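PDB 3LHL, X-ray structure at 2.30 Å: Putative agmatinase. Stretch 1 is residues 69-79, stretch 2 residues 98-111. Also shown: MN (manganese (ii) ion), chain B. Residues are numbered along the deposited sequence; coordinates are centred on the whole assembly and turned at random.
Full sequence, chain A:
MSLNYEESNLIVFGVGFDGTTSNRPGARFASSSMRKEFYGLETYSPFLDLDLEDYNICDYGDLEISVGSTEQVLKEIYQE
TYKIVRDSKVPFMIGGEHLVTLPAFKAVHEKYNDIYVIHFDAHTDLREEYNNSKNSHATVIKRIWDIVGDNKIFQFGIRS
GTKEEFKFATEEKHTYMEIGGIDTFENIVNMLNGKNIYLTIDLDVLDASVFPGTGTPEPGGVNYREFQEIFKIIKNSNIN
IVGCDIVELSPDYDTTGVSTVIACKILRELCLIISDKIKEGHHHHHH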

# COMPACT_ATOMS: atom_id res chain seq x y z
N SER A 69 5.87 3.85 -21.45
CA SER A 69 7.00 4.44 -20.75
C SER A 69 6.80 4.49 -19.24
O SER A 69 6.01 5.28 -18.73
N THR A 70 7.53 3.63 -18.54
CA THR A 70 7.47 3.59 -17.08
C THR A 70 7.81 4.97 -16.55
O THR A 70 7.07 5.55 -15.75
N GLU A 71 8.94 5.50 -17.00
CA GLU A 71 9.42 6.82 -16.60
C GLU A 71 8.29 7.85 -16.67
O GLU A 71 8.09 8.64 -15.75
N GLN A 72 7.55 7.84 -17.77
CA GLN A 72 6.44 8.77 -17.97
C GLN A 72 5.29 8.55 -17.00
O GLN A 72 4.69 9.51 -16.50
N VAL A 73 4.98 7.28 -16.73
CA VAL A 73 3.90 6.93 -15.81
C VAL A 73 4.21 7.39 -14.39
O VAL A 73 3.35 7.92 -13.70
N LEU A 74 5.46 7.19 -13.96
CA LEU A 74 5.84 7.60 -12.62
C LEU A 74 5.67 9.10 -12.41
O LEU A 74 5.18 9.53 -11.37
N LYS A 75 6.06 9.89 -13.40
CA LYS A 75 5.93 11.34 -13.31
C LYS A 75 4.46 11.75 -13.18
O LYS A 75 4.13 12.67 -12.44
N GLU A 76 3.59 11.04 -13.89
CA GLU A 76 2.17 11.32 -13.85
C GLU A 76 1.58 10.99 -12.48
O GLU A 76 0.75 11.74 -11.96
N ILE A 77 2.02 9.88 -11.89
CA ILE A 77 1.53 9.50 -10.57
C ILE A 77 1.99 10.57 -9.59
O ILE A 77 1.23 11.02 -8.74
N TYR A 78 3.25 10.97 -9.73
CA TYR A 78 3.83 11.99 -8.87
C TYR A 78 2.98 13.25 -8.91
O TYR A 78 2.64 13.81 -7.87
N GLN A 79 2.64 13.69 -10.11
CA GLN A 79 1.83 14.89 -10.29
C GLN A 79 0.50 14.83 -9.56
O GLN A 79 0.17 15.75 -8.81
N HIS A 98 3.67 -2.59 -7.30
CA HIS A 98 4.20 -1.83 -6.18
C HIS A 98 5.05 -0.61 -6.55
O HIS A 98 5.27 0.27 -5.73
N LEU A 99 5.53 -0.54 -7.78
CA LEU A 99 6.36 0.59 -8.16
C LEU A 99 5.62 1.93 -8.07
O LEU A 99 6.24 2.96 -7.81
N VAL A 100 4.30 1.92 -8.26
CA VAL A 100 3.52 3.16 -8.20
C VAL A 100 3.70 3.89 -6.87
O VAL A 100 3.46 5.09 -6.77
N THR A 101 4.13 3.15 -5.85
CA THR A 101 4.36 3.71 -4.53
C THR A 101 5.55 4.69 -4.49
O THR A 101 5.54 5.64 -3.70
N LEU A 102 6.55 4.48 -5.33
CA LEU A 102 7.73 5.34 -5.33
C LEU A 102 7.40 6.81 -5.59
O LEU A 102 7.70 7.67 -4.76
N PRO A 103 6.78 7.13 -6.74
CA PRO A 103 6.45 8.53 -7.01
C PRO A 103 5.45 9.11 -6.01
O PRO A 103 5.54 10.28 -5.65
N ALA A 104 4.52 8.28 -5.56
CA ALA A 104 3.51 8.71 -4.60
C ALA A 104 4.20 9.10 -3.31
O ALA A 104 3.92 10.16 -2.74
N PHE A 105 5.09 8.23 -2.85
CA PHE A 105 5.83 8.48 -1.63
C PHE A 105 6.62 9.77 -1.77
O PHE A 105 6.64 10.60 -0.86
N LYS A 106 7.28 9.94 -2.91
CA LYS A 106 8.07 11.14 -3.13
C LYS A 106 7.24 12.40 -2.97
O LYS A 106 7.65 13.34 -2.29
N ALA A 107 6.06 12.42 -3.58
CA ALA A 107 5.18 13.57 -3.49
C ALA A 107 4.83 13.87 -2.03
O ALA A 107 4.72 15.02 -1.63
N VAL A 108 4.66 12.81 -1.23
CA VAL A 108 4.33 12.98 0.17
C VAL A 108 5.57 13.43 0.95
O VAL A 108 5.50 14.35 1.78
N HIS A 109 6.71 12.80 0.66
CA HIS A 109 7.96 13.12 1.33
C HIS A 109 8.38 14.57 1.08
O HIS A 109 9.04 15.18 1.92
N GLU A 110 8.00 15.11 -0.07
CA GLU A 110 8.33 16.49 -0.41
C GLU A 110 7.86 17.45 0.67
O GLU A 110 8.54 18.42 0.99
N LYS A 111 6.69 17.19 1.23
CA LYS A 111 6.15 18.04 2.28
C LYS A 111 6.54 17.56 3.68
O LYS A 111 6.89 18.36 4.54

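Helices 70-79 and 101-111 cross at 37°, their axes 7.8 Å apart at closest approach, and the backbones come nearest where Pro103 lies against Tyr78 (CA to CA 4.7 Å). Here the CA-to-CB bond of Pro103 points toward stretch 1, with Pro103 CB 3.2 Å from Leu74 O and Pro103 CG 3.7 Å from Ile77 CG2, so the ring fills the space between Leu74, Ile77 and Tyr78. Leu74 (m, t) leaves its helix sideways, but its tip bends inward, placing Leu74 CD2 3.9 Å from Pro103 CG and 4.0 Å from Leu99 CG. Leu99 (t, p) also reaches Thr70, CD2 to CG2 3.9 Å. The CA-to-CB bond of Ile77 (m, t) points toward stretch 2, and Ile77 CD1 lies 3.7 Å from Val100 CB. The largest bump is Tyr78 (chi1 t), a knob in the hollow formed by Pro103, Lys106, Ala107 and Glu110. The ring packs against the methyl of Ala107, with Tyr78 CE1 3.8 Å from Ala107 CB, while Pro103 O meets the ring edge, 3.3 Å from Tyr78 CD1. At the far end of the hollow, Tyr78 OH donates a hydrogen bond to Glu110 OE2 (2.8 Å). The CA-to-CB bond of Lys106 points toward stretch 1, with Lys106 CB 3.8 Å from Tyr78 CE1, but the end of its extended side chain leads away. Outside this packing, His98 ND1 binds the manganese ion at 2.2 Å.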

# COMPACT_ATOMS: atom_id res chain seq x y z
CB SER A 69 7.27 5.86 -21.28
OG SER A 69 8.40 6.42 -20.63
CB THR A 70 8.46 2.55 -16.52
OG1 THR A 70 8.03 1.23 -16.90
CG2 THR A 70 8.55 2.64 -15.01
CB GLU A 71 10.58 7.23 -17.51
CG GLU A 71 11.12 8.65 -17.31
CD GLU A 71 12.19 9.00 -18.35
OE1 GLU A 71 11.89 8.94 -19.56
OE2 GLU A 71 13.33 9.35 -17.95
CB GLN A 72 5.93 8.66 -19.41
CG GLN A 72 4.88 9.71 -19.78
CD GLN A 72 5.36 11.12 -19.49
OE1 GLN A 72 6.50 11.48 -19.82
NE2 GLN A 72 4.50 11.93 -18.89
CB VAL A 73 3.66 5.40 -15.78
CG1 VAL A 73 2.60 5.05 -14.74
CG2 VAL A 73 3.22 4.91 -17.16
CB LEU A 74 7.29 7.20 -12.34
CG LEU A 74 7.57 5.69 -12.41
CD1 LEU A 74 8.97 5.41 -11.91
CD2 LEU A 74 6.54 4.92 -11.57
CB LYS A 75 6.54 12.02 -14.54
CG LYS A 75 8.05 11.90 -14.61
CD LYS A 75 8.63 12.54 -15.86
CE LYS A 75 10.15 12.40 -15.90
NZ LYS A 75 10.72 12.92 -17.17
CB GLU A 76 1.45 10.53 -14.96
CG GLU A 76 1.99 10.86 -16.34
CD GLU A 76 1.52 9.91 -17.43
OE1 GLU A 76 1.48 8.69 -17.18
OE2 GLU A 76 1.21 10.39 -18.54
CB ILE A 77 2.09 8.14 -10.12
CG1 ILE A 77 1.55 7.02 -11.01
CG2 ILE A 77 1.72 7.88 -8.66
CD1 ILE A 77 2.25 5.68 -10.81
CB TYR A 78 5.24 12.34 -9.33
CG TYR A 78 5.91 13.37 -8.45
CD1 TYR A 78 6.47 13.00 -7.23
CD2 TYR A 78 5.95 14.71 -8.82
CE1 TYR A 78 7.06 13.94 -6.40
CE2 TYR A 78 6.53 15.67 -7.99
CZ TYR A 78 7.09 15.27 -6.78
OH TYR A 78 7.66 16.20 -5.95
CB GLN A 79 1.57 15.13 -11.78
CG GLN A 79 2.78 15.60 -12.55
CD GLN A 79 3.38 16.86 -11.97
OE1 GLN A 79 4.40 16.82 -11.29
NE2 GLN A 79 2.73 18.00 -12.22
CB HIS A 98 4.97 -2.76 -5.25
CG HIS A 98 4.86 -2.39 -3.80
ND1 HIS A 98 5.20 -3.26 -2.79
CD2 HIS A 98 4.43 -1.26 -3.20
CE1 HIS A 98 4.99 -2.67 -1.62
NE2 HIS A 98 4.52 -1.46 -1.85
CB LEU A 99 6.93 0.40 -9.57
CG LEU A 99 7.93 1.46 -10.05
CD1 LEU A 99 9.10 1.58 -9.08
CD2 LEU A 99 8.42 1.09 -11.44
CB VAL A 100 1.99 2.91 -8.39
CG1 VAL A 100 1.73 2.20 -9.71
CG2 VAL A 100 1.42 2.12 -7.23
CB THR A 101 4.61 2.57 -3.51
OG1 THR A 101 3.41 1.81 -3.34
CG2 THR A 101 5.05 3.13 -2.16
CB LEU A 102 8.77 4.83 -6.33
CG LEU A 102 10.07 5.63 -6.51
CD1 LEU A 102 10.71 5.96 -5.15
CD2 LEU A 102 11.03 4.82 -7.37
CB PRO A 103 5.89 8.49 -8.44
CG PRO A 103 5.34 7.11 -8.56
CD PRO A 103 6.41 6.28 -7.88
CB ALA A 104 2.52 7.58 -4.35
CB PHE A 105 6.80 7.34 -1.32
CG PHE A 105 7.71 7.64 -0.17
CD1 PHE A 105 7.21 7.69 1.13
CD2 PHE A 105 9.04 7.98 -0.40
CE1 PHE A 105 8.03 8.08 2.19
CE2 PHE A 105 9.87 8.37 0.65
CZ PHE A 105 9.37 8.42 1.95
CB LYS A 106 8.72 11.12 -4.52
CG LYS A 106 9.94 10.20 -4.59
CD LYS A 106 10.56 10.18 -5.98
CE LYS A 106 11.76 9.26 -6.03
NZ LYS A 106 12.40 9.23 -7.37
CB ALA A 107 3.90 13.33 -4.31
CB VAL A 108 3.81 11.66 0.79
CG1 VAL A 108 3.50 11.87 2.27
CG2 VAL A 108 2.55 11.19 0.06
CB HIS A 109 9.06 12.15 0.89
CG HIS A 109 10.39 12.41 1.53
ND1 HIS A 109 11.43 13.02 0.86
CD2 HIS A 109 10.83 12.19 2.79
CE1 HIS A 109 12.45 13.17 1.68
NE2 HIS A 109 12.12 12.67 2.86
CB GLU A 110 7.67 16.89 -1.75
CG GLU A 110 8.14 16.09 -2.95
CD GLU A 110 9.62 16.26 -3.23
OE1 GLU A 110 10.43 16.08 -2.29
OE2 GLU A 110 9.98 16.56 -4.39
CB LYS A 111 4.62 18.11 2.17
CG LYS A 111 3.97 18.85 3.33
CD LYS A 111 2.46 18.73 3.29
CE LYS A 111 1.85 19.36 4.54
NZ LYS A 111 0.37 19.23 4.53
MN MN B . 5.72 -5.41 -2.94